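Side-chain contacts in fusion DH (Streptomyces sp. MJ635-86F5, PDB 6K97), which is an engineered fusion of a split polyketide dehydratase from cremimycin biosynthesis, a double hot dog lyase that probably removes water from chain intermediates: residues A[27-32]-A[39-44]; A[115-120]-A[126-131]. One frame throughout, in Å; residues are numbered along the deposited sequence.

Interaction 1 of 2, residues A[27-32]-A[39-44]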
loop_
_atom_site.group_PDB
_atom_site.type_symbol
_atom_site.label_atom_id
_atom_site.label_comp_id
_atom_site.label_asym_id
_atom_site.label_seq_id
_atom_site.Cartn_x
_atom_site.Cartn_y
_atom_site.Cartn_z
ATOM N N LEU A 27 6.931 -7.051 -6.070
ATOM C CA LEU A 27 6.542 -6.976 -4.685
ATOM C C LEU A 27 5.034 -7.165 -4.417
ATOM O O LEU A 27 4.583 -7.146 -3.267
ATOM C CB LEU A 27 7.045 -5.664 -4.079
ATOM C CG LEU A 27 8.584 -5.438 -4.101
ATOM C CD1 LEU A 27 8.855 -4.009 -3.668
ATOM C CD2 LEU A 27 9.394 -6.390 -3.236
ATOM N N GLY A 28 4.275 -7.401 -5.483
ATOM C CA GLY A 28 2.843 -7.592 -5.380
ATOM C C GLY A 28 2.044 -6.327 -5.571
ATOM O O GLY A 28 0.890 -6.329 -5.224
ATOM N N LEU A 29 2.640 -5.244 -6.081
ATOM C CA LEU A 29 1.934 -3.943 -6.284
ATOM C C LEU A 29 1.783 -3.502 -7.728
ATOM O O LEU A 29 2.518 -3.912 -8.587
ATOM C CB LEU A 29 2.681 -2.820 -5.568
ATOM C CG LEU A 29 2.757 -3.036 -4.064
ATOM C CD1 LEU A 29 4.214 -2.998 -3.586
ATOM C CD2 LEU A 29 1.909 -2.017 -3.307
ATOM N N GLU A 30 0.855 -2.597 -7.956
ATOM C CA GLU A 30 0.610 -2.006 -9.265
ATOM C C GLU A 30 1.412 -0.720 -9.352
ATOM O O GLU A 30 1.407 0.080 -8.411
ATOM C CB GLU A 30 -0.909 -1.745 -9.465
ATOM C CG GLU A 30 -1.738 -3.033 -9.484
ATOM C CD GLU A 30 -3.123 -2.971 -8.811
ATOM O OE1 GLU A 30 -3.316 -2.377 -7.710
ATOM O OE2 GLU A 30 -4.048 -3.569 -9.390
ATOM N N ALA A 31 2.091 -0.509 -10.480
ATOM C CA ALA A 31 2.894 0.685 -10.699
ATOM C C ALA A 31 2.002 1.860 -11.056
ATOM O O ALA A 31 0.844 1.661 -11.460
ATOM C CB ALA A 31 3.903 0.452 -11.800
ATOM N N THR A 32 2.537 3.084 -10.875
ATOM C CA THR A 32 1.920 4.297 -11.384
ATOM C C THR A 32 2.979 5.069 -12.169
ATOM O O THR A 32 4.157 4.921 -11.906
ATOM C CB THR A 32 1.332 5.133 -10.225
ATOM O OG1 THR A 32 0.461 6.123 -10.764
ATOM C CG2 THR A 32 2.432 5.835 -9.387
ATOM N N THR A 39 4.193 3.474 -7.016
ATOM C CA THR A 39 3.063 2.528 -6.932
ATOM C C THR A 39 1.698 3.201 -6.683
ATOM O O THR A 39 1.621 4.302 -6.162
ATOM C CB THR A 39 3.250 1.496 -5.772
ATOM O OG1 THR A 39 3.087 2.150 -4.503
ATOM C CG2 THR A 39 4.610 0.803 -5.819
ATOM N N ALA A 40 0.625 2.478 -7.010
ATOM C CA ALA A 40 -0.775 2.868 -6.712
ATOM C C ALA A 40 -1.614 1.648 -6.494
ATOM O O ALA A 40 -1.598 0.792 -7.318
ATOM C CB ALA A 40 -1.347 3.621 -7.887
ATOM N N THR A 41 -2.344 1.522 -5.397
ATOM C CA THR A 41 -3.178 0.373 -5.256
ATOM C C THR A 41 -4.495 0.750 -4.673
ATOM O O THR A 41 -4.561 1.622 -3.819
ATOM C CB THR A 41 -2.530 -0.731 -4.397
ATOM O OG1 THR A 41 -3.028 -0.660 -3.069
ATOM C CG2 THR A 41 -1.043 -0.614 -4.322
ATOM N N GLU A 42 -5.559 0.103 -5.128
ATOM C CA GLU A 42 -6.894 0.352 -4.614
ATOM C C GLU A 42 -7.024 -0.679 -3.553
ATOM O O GLU A 42 -6.589 -1.799 -3.766
ATOM C CB GLU A 42 -7.980 0.184 -5.699
ATOM C CG GLU A 42 -9.389 0.616 -5.238
ATOM C CD GLU A 42 -10.512 0.307 -6.254
ATOM O OE1 GLU A 42 -10.712 -0.899 -6.524
ATOM O OE2 GLU A 42 -11.220 1.225 -6.736
ATOM N N LEU A 43 -7.537 -0.303 -2.387
ATOM C CA LEU A 43 -7.614 -1.229 -1.265
ATOM C C LEU A 43 -9.028 -1.732 -1.233
ATOM O O LEU A 43 -9.922 -1.081 -1.747
ATOM C CB LEU A 43 -7.269 -0.522 0.024
ATOM C CG LEU A 43 -5.924 0.213 0.006
ATOM C CD1 LEU A 43 -5.870 1.244 1.112
ATOM C CD2 LEU A 43 -4.801 -0.790 0.158
ATOM N N PRO A 44 -9.262 -2.891 -0.628
ATOM C CA PRO A 44 -10.609 -3.439 -0.631
ATOM C C PRO A 44 -11.720 -2.491 -0.159
ATOM O O PRO A 44 -12.854 -2.587 -0.621
ATOM C CB PRO A 44 -10.499 -4.632 0.311
ATOM C CG PRO A 44 -9.054 -5.020 0.237
ATOM C CD PRO A 44 -8.341 -3.696 0.178
#
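A single beta bridge between Ala31 and Thr39 ties the N-terminal lead-in of this double hot dog to strand 39-42 of its first hot dog, outermost within the chain, in the N-terminal part of the engineered fusion. It shows how one bridge can join a strand edge to a segment running across it, the touching parts being 107° apart. Its polar centre is Glu30 O, which receives Ala40 N at 2.9 Å. The N-H points almost straight at the oxygen (169°), with the donor tilted somewhat from the carbonyl plane. Thr39 CA adds a C-H...O contact to the same oxygen.

Apolar groups meet around this bond. Thr32 CB sits 3.9 Å from Ala40 CB, and its CG2 rests near Thr39 O; Thr32 OG1 turns instead to His84. With OG1 between the backbone N and the carbonyl carbon (chi1 71°), Thr39 has CG2 anti to that carbon, near Leu29 CB, while OG1 bonds to Thr51 OG1.

The loop also faces the second subunit, where Leu29 packs on its counterpart. Glu30 bends at chi2, laying OE1 3.7 Å from Thr41 CA, and its OE2 bonds to His133 NE2 of the second subunit. One carboxylate thus spans the strand edge and the dimer interface. The tightest side-chain meeting is buried and apolar, Leu29 CD2 lying 3.4 Å from Thr41 CG2.

Interaction 2 of 2, residues A[115-120]-A[126-131]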
loop_
_atom_site.group_PDB
_atom_site.type_symbol
_atom_site.label_atom_id
_atom_site.label_comp_id
_atom_site.label_asym_id
_atom_site.label_seq_id
_atom_site.Cartn_x
_atom_site.Cartn_y
_atom_site.Cartn_z
ATOM N N VAL A 115 1.089 8.503 0.134
ATOM C CA VAL A 115 -0.164 9.193 0.096
ATOM C C VAL A 115 -1.248 8.182 0.338
ATOM O O VAL A 115 -1.328 7.204 -0.378
ATOM C CB VAL A 115 -0.390 9.827 -1.279
ATOM C CG1 VAL A 115 -1.704 10.587 -1.278
ATOM C CG2 VAL A 115 0.781 10.748 -1.666
ATOM N N ALA A 116 -2.104 8.410 1.338
ATOM C CA ALA A 116 -3.256 7.549 1.594
ATOM C C ALA A 116 -4.555 8.279 1.316
ATOM O O ALA A 116 -4.761 9.409 1.799
ATOM C CB ALA A 116 -3.251 7.081 3.008
ATOM N N VAL A 117 -5.455 7.609 0.568
ATOM C CA VAL A 117 -6.784 8.104 0.335
ATOM C C VAL A 117 -7.880 7.175 0.900
ATOM O O VAL A 117 -7.920 5.963 0.620
ATOM C CB VAL A 117 -6.969 8.244 -1.147
ATOM C CG1 VAL A 117 -8.367 8.726 -1.478
ATOM C CG2 VAL A 117 -5.926 9.200 -1.676
ATOM N N GLY A 118 -8.791 7.746 1.657
ATOM C CA GLY A 118 -9.924 7.011 2.185
ATOM C C GLY A 118 -10.952 6.695 1.116
ATOM O O GLY A 118 -10.841 7.153 -0.043
ATOM N N PRO A 119 -11.966 5.896 1.498
ATOM C CA PRO A 119 -13.130 5.609 0.650
ATOM C C PRO A 119 -14.011 6.817 0.477
ATOM O O PRO A 119 -13.935 7.734 1.274
ATOM C CB PRO A 119 -13.920 4.550 1.451
ATOM C CG PRO A 119 -13.160 4.321 2.732
ATOM C CD PRO A 119 -12.119 5.373 2.877
ATOM N N ALA A 120 -14.859 6.799 -0.542
ATOM C CA ALA A 120 -15.771 7.890 -0.830
ATOM C C ALA A 120 -16.957 7.919 0.119
ATOM O O ALA A 120 -17.525 6.895 0.384
ATOM C CB ALA A 120 -16.273 7.795 -2.270
ATOM N N ARG A 126 -13.345 12.255 -0.187
ATOM C CA ARG A 126 -12.418 11.308 0.412
ATOM C C ARG A 126 -11.398 12.035 1.278
ATOM O O ARG A 126 -10.913 13.052 0.895
ATOM C CB ARG A 126 -11.674 10.577 -0.681
ATOM C CG ARG A 126 -12.551 9.741 -1.617
ATOM C CD ARG A 126 -11.728 9.347 -2.837
ATOM N NE ARG A 126 -12.418 8.482 -3.787
ATOM C CZ ARG A 126 -12.403 7.160 -3.742
ATOM N NH1 ARG A 126 -11.729 6.509 -2.804
ATOM N NH2 ARG A 126 -13.015 6.492 -4.649
ATOM N N SER A 127 -11.035 11.476 2.415
ATOM C CA SER A 127 -9.927 12.030 3.165
ATOM C C SER A 127 -8.609 11.729 2.402
ATOM O O SER A 127 -8.505 10.778 1.619
ATOM C CB SER A 127 -9.861 11.378 4.508
ATOM O OG SER A 127 -9.335 10.073 4.304
ATOM N N LEU A 128 -7.616 12.534 2.645
ATOM C CA LEU A 128 -6.309 12.370 2.020
ATOM C C LEU A 128 -5.235 12.727 3.069
ATOM O O LEU A 128 -5.403 13.694 3.773
ATOM C CB LEU A 128 -6.169 13.284 0.798
ATOM C CG LEU A 128 -4.818 13.233 0.088
ATOM C CD1 LEU A 128 -4.961 13.316 -1.416
ATOM C CD2 LEU A 128 -3.868 14.312 0.575
ATOM N N THR A 129 -4.160 11.960 3.133
ATOM C CA THR A 129 -3.005 12.256 3.987
ATOM C C THR A 129 -1.676 11.966 3.299
ATOM O O THR A 129 -1.586 11.016 2.540
ATOM C CB THR A 129 -3.033 11.365 5.240
ATOM O OG1 THR A 129 -4.363 11.370 5.738
ATOM C CG2 THR A 129 -2.123 11.864 6.289
ATOM N N ILE A 130 -0.658 12.761 3.621
ATOM C CA ILE A 130 0.701 12.581 3.088
ATOM C C ILE A 130 1.697 12.547 4.236
ATOM O O ILE A 130 1.683 13.390 5.163
ATOM C CB ILE A 130 1.089 13.699 2.140
ATOM C CG1 ILE A 130 0.024 13.886 1.036
ATOM C CG2 ILE A 130 2.426 13.391 1.514
ATOM C CD1 ILE A 130 0.234 15.092 0.131
ATOM N N ARG A 131 2.512 11.522 4.219
ATOM C CA ARG A 131 3.360 11.194 5.344
ATOM C C ARG A 131 4.652 10.553 4.841
ATOM O O ARG A 131 4.709 10.072 3.705
ATOM C CB ARG A 131 2.659 10.232 6.289
ATOM C CG ARG A 131 2.528 8.834 5.670
ATOM C CD ARG A 131 1.881 7.807 6.545
ATOM N NE ARG A 131 1.895 6.516 5.868
ATOM C CZ ARG A 131 1.491 5.359 6.429
ATOM N NH1 ARG A 131 1.539 4.245 5.713
ATOM N NH2 ARG A 131 1.059 5.297 7.696
HETATM O O HOH W 1 -6.725 9.621 4.454
HETATM O O HOH W 2 -12.620 9.112 3.308
#
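Ala116 O is gripped from three directions in this antiparallel hairpin of the first hot dog. Thr129 N donates to it at 2.9 Å, lying in the carbonyl plane; Leu128 CA adds a C-H...O contact, and a water gives a weak third bond. That water also meets Ser127 OG at 2.7 Å and, more distantly, Thr129 OG1. Ala116 N returns a bond to Thr129 O, and Gly118 N continues the pairing to Ser127 O at 3.0 Å. At Gly118 a CB would run into Ser127 OG.

Arg126 works at the loop end of the hairpin. Extended from CG to NE, its chain crosses Val117, with CD 3.7 Å from Val117 CG1, and carries NH1 to Gly118 O at 3.0 Å (143°). NH1 also bonds to Gly46 O, while Ala120 N lies over one guanidinium face. A leucine here would probably leave Gly118 O and Gly46 O without this shared donor and let residues 118-120 shift from the strand.

On the face opposite Ala116 and Thr129, Val117 CG2 and Val115 CG1 reach Leu128 CD1, at 4.2 Å for Val117, beneath helix 75-88. The chemistry implies an aliphatic face continued loopward by the arginine chain, whose NH1 takes up carbonyl oxygens, while the water serves the Ala116 and Thr129 face.

Both contacts belong to the first hot dog of the fusion and follow one another along the chain, interaction 1 closing before interaction 2 opens. Their centres lie 15 Å apart, with nearest atoms about 5 Å from each other and no direct touch. Strand 48-55 stands between them, pairing with edge strand 39-42 on one side and with 110-117 on the other, so the loop bridge and the hairpin are neighbouring parts of one antiparallel run of strands. They are also joined through the dimer: Arg131 NH1 of one subunit bonds to Glu42 O of the other. Edge and hairpin together therefore help to build the subunit interface.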